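Long-range contact in chromosomal replication initiator protein dnaA (Thermotoga maritima, PDB 2Z4S), which binds adenine nucleotides and probably the chromosomal replication origin, where it is thought to assemble into a right-handed spiral filament that starts DNA replication: residues A[161-175]-A[187-201]. Numbering follows the deposited sequence.
Sequences LRVMYITSEKFLNDL and FREKYRKKVDILLID
Strands 163-167 and 197-201 run parallel, pairing Val163 with Ile197 through Thr167 with Asp201, their axes 17° apart. Met164 N donates to Ile197 O (2.8 Å), and Met164 O accepts from Leu199 N. Ser168 N, at the start of the next helix, reaches Asp201 O. That helix and 187-193 run roughly antiparallel on the face carrying Met164 and Ile166, and an aromatic cluster fills the space between them. Phe171 pushes its edge into the face of Tyr191, the planes at 86° and the centroids 4.9 Å apart, while Phe187 CZ lies over one face of Phe171. Leu175 CD2 makes a CH-pi contact over the Phe187 ring, 4.0 Å from its centroid. With CG beside its backbone N (chi1 -71°), Tyr191 turns an edge to Ile166 CG1 and brings OH within a weak hydrogen bond of Asp174 OD2 (2.9 Å). The same oxygen takes a salt bridge from Lys190 NZ (2.6 Å). Replacing Tyr191 with an alanine is likely to open a gap beside Phe171 and Ile166 and to cost Asp174 its weak hydroxyl partner. On the opposite sheet face, Tyr165 OH donates to Asp201 OD2, which is also hydrogen-bonded to the hydroxyl of Thr144, a magnesium ligand. Strand, two helices and strand form a right-handed crossover of the AAA+ P-loop fold, delivering Asp201, at the position expected for the Walker B aspartate, beside the magnesium ion.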
ATOM      1  N   LEU A 161     -15.634   2.318 -14.408  1.00 73.78           N
ATOM      2  CA  LEU A 161     -14.929   3.407 -13.746  1.00 72.39           C
ATOM      3  C   LEU A 161     -13.447   3.416 -14.042  1.00 72.09           C
ATOM      4  O   LEU A 161     -12.792   2.376 -14.067  1.00 71.93           O
ATOM      5  CB  LEU A 161     -15.120   3.369 -12.228  1.00 60.09           C
ATOM      6  CG  LEU A 161     -16.406   3.962 -11.659  1.00 59.00           C
ATOM      7  CD1 LEU A 161     -16.228   4.210 -10.171  1.00 58.86           C
ATOM      8  CD2 LEU A 161     -16.720   5.261 -12.353  1.00 59.37           C
ATOM      9  N   ARG A 162     -12.935   4.620 -14.254  1.00 77.69           N
ATOM     10  CA  ARG A 162     -11.536   4.855 -14.559  1.00 75.82           C
ATOM     11  C   ARG A 162     -10.761   4.916 -13.236  1.00 73.60           C
ATOM     12  O   ARG A 162     -10.718   5.961 -12.578  1.00 73.08           O
ATOM     13  CB  ARG A 162     -11.422   6.183 -15.318  1.00 81.13           C
ATOM     14  CG  ARG A 162     -12.731   6.613 -16.006  1.00 83.14           C
ATOM     15  CD  ARG A 162     -12.742   8.107 -16.379  1.00 85.76           C
ATOM     16  NE  ARG A 162     -12.015   8.362 -17.620  1.00 88.59           N
ATOM     17  CZ  ARG A 162     -12.589   8.518 -18.808  1.00 88.78           C
ATOM     18  NH1 ARG A 162     -13.910   8.460 -18.917  1.00 90.37           N
ATOM     19  NH2 ARG A 162     -11.843   8.697 -19.894  1.00 88.00           N
ATOM     20  N   VAL A 163     -10.166   3.794 -12.840  1.00 55.87           N
ATOM     21  CA  VAL A 163      -9.406   3.754 -11.596  1.00 54.55           C
ATOM     22  C   VAL A 163      -7.927   3.960 -11.854  1.00 53.97           C
ATOM     23  O   VAL A 163      -7.324   3.257 -12.665  1.00 53.42           O
ATOM     24  CB  VAL A 163      -9.582   2.421 -10.866  1.00 59.06           C
ATOM     25  CG1 VAL A 163      -8.826   2.450  -9.542  1.00 57.09           C
ATOM     26  CG2 VAL A 163     -11.052   2.159 -10.641  1.00 60.15           C
ATOM     27  N   MET A 164      -7.344   4.915 -11.138  1.00 55.62           N
ATOM     28  CA  MET A 164      -5.938   5.251 -11.300  1.00 54.14           C
ATOM     29  C   MET A 164      -5.087   5.048 -10.050  1.00 51.66           C
ATOM     30  O   MET A 164      -5.304   5.689  -9.013  1.00 49.72           O
ATOM     31  CB  MET A 164      -5.827   6.707 -11.768  1.00 78.31           C
ATOM     32  CG  MET A 164      -4.408   7.259 -11.844  1.00 81.42           C
ATOM     33  SD  MET A 164      -3.449   6.596 -13.205  1.00 84.79           S
ATOM     34  CE  MET A 164      -4.028   7.649 -14.534  1.00 84.87           C
ATOM     35  N   TYR A 165      -4.122   4.137 -10.161  1.00 51.62           N
ATOM     36  CA  TYR A 165      -3.191   3.849  -9.076  1.00 49.43           C
ATOM     37  C   TYR A 165      -1.888   4.452  -9.549  1.00 48.95           C
ATOM     38  O   TYR A 165      -1.536   4.310 -10.708  1.00 49.33           O
ATOM     39  CB  TYR A 165      -2.999   2.345  -8.873  1.00 42.90           C
ATOM     40  CG  TYR A 165      -1.906   2.038  -7.876  1.00 40.79           C
ATOM     41  CD1 TYR A 165      -2.077   2.309  -6.520  1.00 40.65           C
ATOM     42  CD2 TYR A 165      -0.669   1.570  -8.299  1.00 39.57           C
ATOM     43  CE1 TYR A 165      -1.038   2.132  -5.614  1.00 40.21           C
ATOM     44  CE2 TYR A 165       0.377   1.390  -7.408  1.00 38.94           C
ATOM     45  CZ  TYR A 165       0.189   1.676  -6.071  1.00 40.52           C
ATOM     46  OH  TYR A 165       1.243   1.550  -5.201  1.00 39.29           O
ATOM     47  N   ILE A 166      -1.167   5.116  -8.664  1.00 51.79           N
ATOM     48  CA  ILE A 166       0.072   5.748  -9.072  1.00 52.25           C
ATOM     49  C   ILE A 166       1.014   5.884  -7.901  1.00 53.55           C
ATOM     50  O   ILE A 166       0.670   5.561  -6.768  1.00 53.97           O
ATOM     51  CB  ILE A 166      -0.211   7.156  -9.654  1.00 48.74           C
ATOM     52  CG1 ILE A 166       0.580   7.349 -10.936  1.00 49.87           C
ATOM     53  CG2 ILE A 166       0.119   8.239  -8.641  1.00 46.84           C
ATOM     54  CD1 ILE A 166      -0.067   6.697 -12.159  1.00 51.94           C
ATOM     55  N   THR A 167       2.208   6.378  -8.179  1.00 59.17           N
ATOM     56  CA  THR A 167       3.184   6.583  -7.130  1.00 60.10           C
ATOM     57  C   THR A 167       3.552   8.046  -7.088  1.00 61.72           C
ATOM     58  O   THR A 167       3.737   8.672  -8.129  1.00 62.52           O
ATOM     59  CB  THR A 167       4.435   5.766  -7.377  1.00 50.12           C
ATOM     60  OG1 THR A 167       4.181   4.410  -7.006  1.00 48.76           O
ATOM     61  CG2 THR A 167       5.582   6.302  -6.567  1.00 51.42           C
ATOM     62  N   SER A 168       3.643   8.598  -5.883  1.00 55.52           N
ATOM     63  CA  SER A 168       4.007   9.996  -5.747  1.00 57.11           C
ATOM     64  C   SER A 168       5.215  10.225  -6.623  1.00 57.03           C
ATOM     65  O   SER A 168       5.295  11.223  -7.329  1.00 56.60           O
ATOM     66  CB  SER A 168       4.329  10.331  -4.296  1.00 85.76           C
ATOM     67  OG  SER A 168       3.136  10.394  -3.529  1.00 90.05           O
ATOM     68  N   GLU A 169       6.151   9.283  -6.595  1.00 65.60           N
ATOM     69  CA  GLU A 169       7.332   9.409  -7.429  1.00 66.12           C
ATOM     70  C   GLU A 169       6.933   9.507  -8.897  1.00 66.07           C
ATOM     71  O   GLU A 169       7.417  10.384  -9.610  1.00 66.24           O
ATOM     72  CB  GLU A 169       8.278   8.223  -7.254  1.00 61.92           C
ATOM     73  CG  GLU A 169       9.540   8.390  -8.081  1.00 63.20           C
ATOM     74  CD  GLU A 169      10.452   7.184  -8.057  1.00 65.44           C
ATOM     75  OE1 GLU A 169      10.723   6.648  -6.961  1.00 65.93           O
ATOM     76  OE2 GLU A 169      10.912   6.780  -9.144  1.00 66.88           O
ATOM     77  N   LYS A 170       6.060   8.614  -9.363  1.00 65.11           N
ATOM     78  CA  LYS A 170       5.667   8.692 -10.761  1.00 63.50           C
ATOM     79  C   LYS A 170       4.964  10.007 -11.020  1.00 63.45           C
ATOM     80  O   LYS A 170       5.059  10.562 -12.106  1.00 63.85           O
ATOM     81  CB  LYS A 170       4.752   7.547 -11.181  1.00 52.45           C
ATOM     82  CG  LYS A 170       4.385   7.692 -12.644  1.00 52.00           C
ATOM     83  CD  LYS A 170       3.795   6.450 -13.248  1.00 54.85           C
ATOM     84  CE  LYS A 170       3.776   6.552 -14.774  1.00 56.13           C
ATOM     85  NZ  LYS A 170       5.140   6.426 -15.381  1.00 55.54           N
ATOM     86  N   PHE A 171       4.244  10.505 -10.025  1.00 65.52           N
ATOM     87  CA  PHE A 171       3.559  11.771 -10.194  1.00 65.82           C
ATOM     88  C   PHE A 171       4.669  12.794 -10.433  1.00 66.94           C
ATOM     89  O   PHE A 171       4.530  13.700 -11.251  1.00 67.80           O
ATOM     90  CB  PHE A 171       2.778  12.120  -8.934  1.00 55.76           C
ATOM     91  CG  PHE A 171       1.714  13.151  -9.145  1.00 54.09           C
ATOM     92  CD1 PHE A 171       0.583  12.855  -9.894  1.00 54.49           C
ATOM     93  CD2 PHE A 171       1.825  14.409  -8.570  1.00 53.15           C
ATOM     94  CE1 PHE A 171      -0.428  13.801 -10.063  1.00 54.84           C
ATOM     95  CE2 PHE A 171       0.819  15.359  -8.732  1.00 54.10           C
ATOM     96  CZ  PHE A 171      -0.309  15.056  -9.477  1.00 53.66           C
ATOM     97  N   LEU A 172       5.778  12.627  -9.715  1.00 63.54           N
ATOM     98  CA  LEU A 172       6.939  13.504  -9.840  1.00 63.11           C
ATOM     99  C   LEU A 172       7.483  13.337 -11.259  1.00 63.70           C
ATOM    100  O   LEU A 172       7.376  14.242 -12.072  1.00 64.88           O
ATOM    101  CB  LEU A 172       8.003  13.109  -8.801  1.00 51.72           C
ATOM    102  CG  LEU A 172       9.384  13.766  -8.643  1.00 49.48           C
ATOM    103  CD1 LEU A 172      10.181  13.637  -9.935  1.00 48.44           C
ATOM    104  CD2 LEU A 172       9.227  15.207  -8.237  1.00 47.74           C
ATOM    105  N   ASN A 173       8.049  12.176 -11.561  1.00 56.78           N
ATOM    106  CA  ASN A 173       8.594  11.934 -12.888  1.00 58.55           C
ATOM    107  C   ASN A 173       7.650  12.319 -14.022  1.00 58.51           C
ATOM    108  O   ASN A 173       8.090  12.750 -15.078  1.00 59.55           O
ATOM    109  CB  ASN A 173       8.999  10.462 -13.046  1.00 72.92           C
ATOM    110  CG  ASN A 173      10.249  10.119 -12.262  1.00 75.88           C
ATOM    111  OD1 ASN A 173      11.220  10.877 -12.269  1.00 79.37           O
ATOM    112  ND2 ASN A 173      10.240   8.974 -11.590  1.00 76.69           N
ATOM    113  N   ASP A 174       6.352  12.168 -13.817  1.00 67.28           N
ATOM    114  CA  ASP A 174       5.414  12.515 -14.873  1.00 67.92           C
ATOM    115  C   ASP A 174       5.340  14.015 -15.106  1.00 67.27           C
ATOM    116  O   ASP A 174       5.253  14.454 -16.251  1.00 68.30           O
ATOM    117  CB  ASP A 174       4.030  11.953 -14.561  1.00 78.87           C
ATOM    118  CG  ASP A 174       3.719  10.696 -15.362  1.00 80.60           C
ATOM    119  OD1 ASP A 174       4.620   9.832 -15.513  1.00 79.33           O
ATOM    120  OD2 ASP A 174       2.565  10.579 -15.830  1.00 81.88           O
ATOM    121  N   LEU A 175       5.369  14.802 -14.031  1.00 68.09           N
ATOM    122  CA  LEU A 175       5.341  16.259 -14.163  1.00 64.92           C
ATOM    123  C   LEU A 175       6.624  16.678 -14.869  1.00 65.17           C
ATOM    124  O   LEU A 175       6.578  17.335 -15.902  1.00 64.76           O
ATOM    125  CB  LEU A 175       5.284  16.944 -12.795  1.00 38.32           C
ATOM    126  CG  LEU A 175       4.055  17.798 -12.475  1.00 35.77           C
ATOM    127  CD1 LEU A 175       4.391  18.697 -11.306  1.00 32.53           C
ATOM    128  CD2 LEU A 175       3.632  18.620 -13.673  1.00 33.04           C
ATOM    129  N   PHE A 187      -0.781  15.948 -19.189  1.00 67.43           N
ATOM    130  CA  PHE A 187      -0.720  15.593 -17.779  1.00 64.98           C
ATOM    131  C   PHE A 187      -2.050  15.829 -17.078  1.00 65.35           C
ATOM    132  O   PHE A 187      -2.694  14.881 -16.644  1.00 65.86           O
ATOM    133  CB  PHE A 187       0.361  16.417 -17.099  1.00 58.08           C
ATOM    134  CG  PHE A 187       0.605  16.054 -15.666  1.00 56.08           C
ATOM    135  CD1 PHE A 187       1.552  15.093 -15.332  1.00 54.71           C
ATOM    136  CD2 PHE A 187      -0.066  16.723 -14.644  1.00 55.58           C
ATOM    137  CE1 PHE A 187       1.835  14.802 -14.004  1.00 53.90           C
ATOM    138  CE2 PHE A 187       0.209  16.443 -13.311  1.00 55.04           C
ATOM    139  CZ  PHE A 187       1.164  15.479 -12.990  1.00 54.65           C
ATOM    140  N   ARG A 188      -2.470  17.085 -16.965  1.00 65.28           N
ATOM    141  CA  ARG A 188      -3.726  17.386 -16.285  1.00 65.81           C
ATOM    142  C   ARG A 188      -4.925  16.606 -16.811  1.00 67.06           C
ATOM    143  O   ARG A 188      -5.839  16.283 -16.044  1.00 66.99           O
ATOM    144  CB  ARG A 188      -4.001  18.889 -16.309  1.00 66.65           C
ATOM    145  CG  ARG A 188      -3.102  19.630 -15.334  1.00 66.90           C
ATOM    146  CD  ARG A 188      -3.293  21.133 -15.352  1.00 64.94           C
ATOM    147  NE  ARG A 188      -2.260  21.782 -14.552  1.00 62.87           N
ATOM    148  CZ  ARG A 188      -2.045  23.088 -14.542  1.00 61.77           C
ATOM    149  NH1 ARG A 188      -2.793  23.879 -15.287  1.00 62.41           N
ATOM    150  NH2 ARG A 188      -1.079  23.600 -13.800  1.00 60.01           N
ATOM    151  N   GLU A 189      -4.927  16.295 -18.104  1.00 88.79           N
ATOM    152  CA  GLU A 189      -6.022  15.512 -18.664  1.00 89.78           C
ATOM    153  C   GLU A 189      -5.938  14.114 -18.049  1.00 88.93           C
ATOM    154  O   GLU A 189      -6.951  13.516 -17.681  1.00 90.07           O
ATOM    155  CB  GLU A 189      -5.896  15.412 -20.187  1.00 94.03           C
ATOM    156  CG  GLU A 189      -6.097  16.729 -20.912  1.00 98.57           C
ATOM    157  CD  GLU A 189      -7.534  17.228 -20.837  1.00101.16           C
ATOM    158  OE1 GLU A 189      -8.416  16.601 -21.472  1.00102.74           O
ATOM    159  OE2 GLU A 189      -7.781  18.243 -20.141  1.00101.36           O
ATOM    160  N   LYS A 190      -4.712  13.615 -17.919  1.00 67.87           N
ATOM    161  CA  LYS A 190      -4.460  12.286 -17.373  1.00 65.16           C
ATOM    162  C   LYS A 190      -4.725  12.105 -15.881  1.00 65.50           C
ATOM    163  O   LYS A 190      -5.267  11.082 -15.476  1.00 66.06           O
ATOM    164  CB  LYS A 190      -3.019  11.867 -17.673  1.00 53.17           C
ATOM    165  CG  LYS A 190      -2.608  10.546 -17.064  1.00 48.36           C
ATOM    166  CD  LYS A 190      -1.119  10.325 -17.209  1.00 46.21           C
ATOM    167  CE  LYS A 190      -0.706   9.000 -16.629  1.00 45.68           C
ATOM    168  NZ  LYS A 190       0.757   8.838 -16.590  1.00 44.86           N
ATOM    169  N   TYR A 191      -4.340  13.071 -15.057  1.00 66.96           N
ATOM    170  CA  TYR A 191      -4.561  12.911 -13.629  1.00 67.13           C
ATOM    171  C   TYR A 191      -5.813  13.587 -13.094  1.00 69.24           C
ATOM    172  O   TYR A 191      -6.022  13.638 -11.884  1.00 69.86           O
ATOM    173  CB  TYR A 191      -3.332  13.362 -12.833  1.00 57.05           C
ATOM    174  CG  TYR A 191      -2.148  12.429 -12.973  1.00 54.64           C
ATOM    175  CD1 TYR A 191      -1.305  12.511 -14.073  1.00 54.17           C
ATOM    176  CD2 TYR A 191      -1.890  11.443 -12.017  1.00 53.09           C
ATOM    177  CE1 TYR A 191      -0.235  11.641 -14.223  1.00 54.12           C
ATOM    178  CE2 TYR A 191      -0.826  10.569 -12.154  1.00 52.00           C
ATOM    179  CZ  TYR A 191       0.004  10.672 -13.263  1.00 53.62           C
ATOM    180  OH  TYR A 191       1.090   9.831 -13.418  1.00 52.07           O
ATOM    181  N   ARG A 192      -6.648  14.102 -13.990  1.00 83.62           N
ATOM    182  CA  ARG A 192      -7.904  14.730 -13.584  1.00 86.24           C
ATOM    183  C   ARG A 192      -8.963  14.266 -14.574  1.00 88.19           C
ATOM    184  O   ARG A 192      -9.573  13.209 -14.406  1.00 89.69           O
ATOM    185  CB  ARG A 192      -7.795  16.249 -13.623  1.00 68.24           C
ATOM    186  CG  ARG A 192      -6.556  16.785 -12.961  1.00 69.90           C
ATOM    187  CD  ARG A 192      -6.550  18.297 -12.975  1.00 71.10           C
ATOM    188  NE  ARG A 192      -5.266  18.859 -12.573  1.00 72.40           N
ATOM    189  CZ  ARG A 192      -5.079  20.137 -12.269  1.00 72.90           C
ATOM    190  NH1 ARG A 192      -6.098  20.983 -12.318  1.00 72.20           N
ATOM    191  NH2 ARG A 192      -3.875  20.571 -11.923  1.00 73.48           N
ATOM    192  N   LYS A 193      -9.166  15.060 -15.615  1.00 82.36           N
ATOM    193  CA  LYS A 193     -10.129  14.754 -16.663  1.00 82.59           C
ATOM    194  C   LYS A 193     -10.519  13.270 -16.737  1.00 82.05           C
ATOM    195  O   LYS A 193     -11.687  12.920 -16.583  1.00 82.20           O
ATOM    196  CB  LYS A 193      -9.546  15.188 -18.012  1.00100.18           C
ATOM    197  CG  LYS A 193     -10.479  15.046 -19.205  1.00102.18           C
ATOM    198  CD  LYS A 193     -11.555  16.125 -19.191  1.00104.28           C
ATOM    199  CE  LYS A 193     -12.302  16.194 -20.523  1.00104.91           C
ATOM    200  NZ  LYS A 193     -13.253  17.343 -20.564  1.00104.43           N
ATOM    201  N   LYS A 194      -9.537  12.399 -16.942  1.00 74.11           N
ATOM    202  CA  LYS A 194      -9.811  10.975 -17.094  1.00 73.12           C
ATOM    203  C   LYS A 194      -9.616  10.043 -15.884  1.00 72.62           C
ATOM    204  O   LYS A 194      -9.026   8.967 -16.020  1.00 71.80           O
ATOM    205  CB  LYS A 194      -8.998  10.437 -18.279  1.00 78.36           C
ATOM    206  CG  LYS A 194      -8.594  11.512 -19.289  1.00 79.60           C
ATOM    207  CD  LYS A 194      -8.055  10.919 -20.582  1.00 80.28           C
ATOM    208  CE  LYS A 194      -9.185  10.322 -21.418  1.00 81.83           C
ATOM    209  NZ  LYS A 194      -8.714   9.697 -22.689  1.00 82.25           N
ATOM    210  N   VAL A 195     -10.104  10.439 -14.709  1.00 80.31           N
ATOM    211  CA  VAL A 195      -9.994   9.583 -13.524  1.00 79.07           C
ATOM    212  C   VAL A 195     -11.162   9.812 -12.600  1.00 77.69           C
ATOM    213  O   VAL A 195     -11.559  10.953 -12.376  1.00 77.90           O
ATOM    214  CB  VAL A 195      -8.707   9.829 -12.693  1.00 75.15           C
ATOM    215  CG1 VAL A 195      -7.488   9.511 -13.525  1.00 76.70           C
ATOM    216  CG2 VAL A 195      -8.672  11.252 -12.173  1.00 74.04           C
ATOM    217  N   ASP A 196     -11.704   8.726 -12.056  1.00 55.99           N
ATOM    218  CA  ASP A 196     -12.833   8.817 -11.142  1.00 53.97           C
ATOM    219  C   ASP A 196     -12.299   8.622  -9.746  1.00 51.79           C
ATOM    220  O   ASP A 196     -12.722   9.276  -8.796  1.00 51.22           O
ATOM    221  CB  ASP A 196     -13.845   7.749 -11.488  1.00 73.32           C
ATOM    222  CG  ASP A 196     -14.074   7.658 -12.974  1.00 76.01           C
ATOM    223  OD1 ASP A 196     -14.236   8.730 -13.606  1.00 77.19           O
ATOM    224  OD2 ASP A 196     -14.089   6.526 -13.508  1.00 75.08           O
ATOM    225  N   ILE A 197     -11.355   7.707  -9.628  1.00 67.96           N
ATOM    226  CA  ILE A 197     -10.729   7.469  -8.351  1.00 67.29           C
ATOM    227  C   ILE A 197      -9.230   7.459  -8.616  1.00 67.68           C
ATOM    228  O   ILE A 197      -8.756   6.836  -9.578  1.00 68.69           O
ATOM    229  CB  ILE A 197     -11.188   6.146  -7.713  1.00 60.73           C
ATOM    230  CG1 ILE A 197     -10.447   5.958  -6.394  1.00 61.16           C
ATOM    231  CG2 ILE A 197     -10.977   4.985  -8.674  1.00 58.32           C
ATOM    232  CD1 ILE A 197     -10.766   4.677  -5.704  1.00 64.03           C
ATOM    233  N   LEU A 198      -8.501   8.185  -7.772  1.00 63.81           N
ATOM    234  CA  LEU A 198      -7.054   8.335  -7.876  1.00 60.72           C
ATOM    235  C   LEU A 198      -6.423   7.817  -6.579  1.00 59.27           C
ATOM    236  O   LEU A 198      -6.725   8.305  -5.489  1.00 59.63           O
ATOM    237  CB  LEU A 198      -6.750   9.826  -8.109  1.00 55.31           C
ATOM    238  CG  LEU A 198      -5.374  10.472  -8.331  1.00 55.92           C
ATOM    239  CD1 LEU A 198      -4.875  11.093  -7.047  1.00 54.70           C
ATOM    240  CD2 LEU A 198      -4.401   9.458  -8.879  1.00 55.11           C
ATOM    241  N   LEU A 199      -5.566   6.808  -6.696  1.00 49.25           N
ATOM    242  CA  LEU A 199      -4.914   6.235  -5.525  1.00 48.73           C
ATOM    243  C   LEU A 199      -3.450   6.616  -5.603  1.00 48.62           C
ATOM    244  O   LEU A 199      -2.808   6.285  -6.589  1.00 50.71           O
ATOM    245  CB  LEU A 199      -5.046   4.714  -5.568  1.00 50.35           C
ATOM    246  CG  LEU A 199      -6.430   4.187  -5.964  1.00 50.62           C
ATOM    247  CD1 LEU A 199      -6.301   2.783  -6.512  1.00 50.76           C
ATOM    248  CD2 LEU A 199      -7.372   4.230  -4.772  1.00 50.25           C
ATOM    249  N   ILE A 200      -2.910   7.300  -4.594  1.00 41.90           N
ATOM    250  CA  ILE A 200      -1.495   7.697  -4.641  1.00 42.38           C
ATOM    251  C   ILE A 200      -0.699   7.055  -3.523  1.00 42.61           C
ATOM    252  O   ILE A 200      -0.982   7.292  -2.348  1.00 42.88           O
ATOM    253  CB  ILE A 200      -1.304   9.211  -4.488  1.00 56.72           C
ATOM    254  CG1 ILE A 200      -2.384   9.977  -5.252  1.00 56.85           C
ATOM    255  CG2 ILE A 200       0.080   9.596  -4.992  1.00 55.48           C
ATOM    256  CD1 ILE A 200      -2.526  11.426  -4.790  1.00 54.98           C
ATOM    257  N   ASP A 201       0.318   6.279  -3.883  1.00 51.66           N
ATOM    258  CA  ASP A 201       1.129   5.580  -2.887  1.00 52.65           C
ATOM    259  C   ASP A 201       2.360   6.367  -2.459  1.00 53.24           C
ATOM    260  O   ASP A 201       2.788   7.286  -3.148  1.00 54.18           O
ATOM    261  CB  ASP A 201       1.569   4.219  -3.435  1.00 51.61           C
ATOM    262  CG  ASP A 201       1.544   3.107  -2.381  1.00 52.25           C
ATOM    263  OD1 ASP A 201       1.841   3.358  -1.189  1.00 51.07           O
ATOM    264  OD2 ASP A 201       1.241   1.958  -2.768  1.00 50.80           O
TER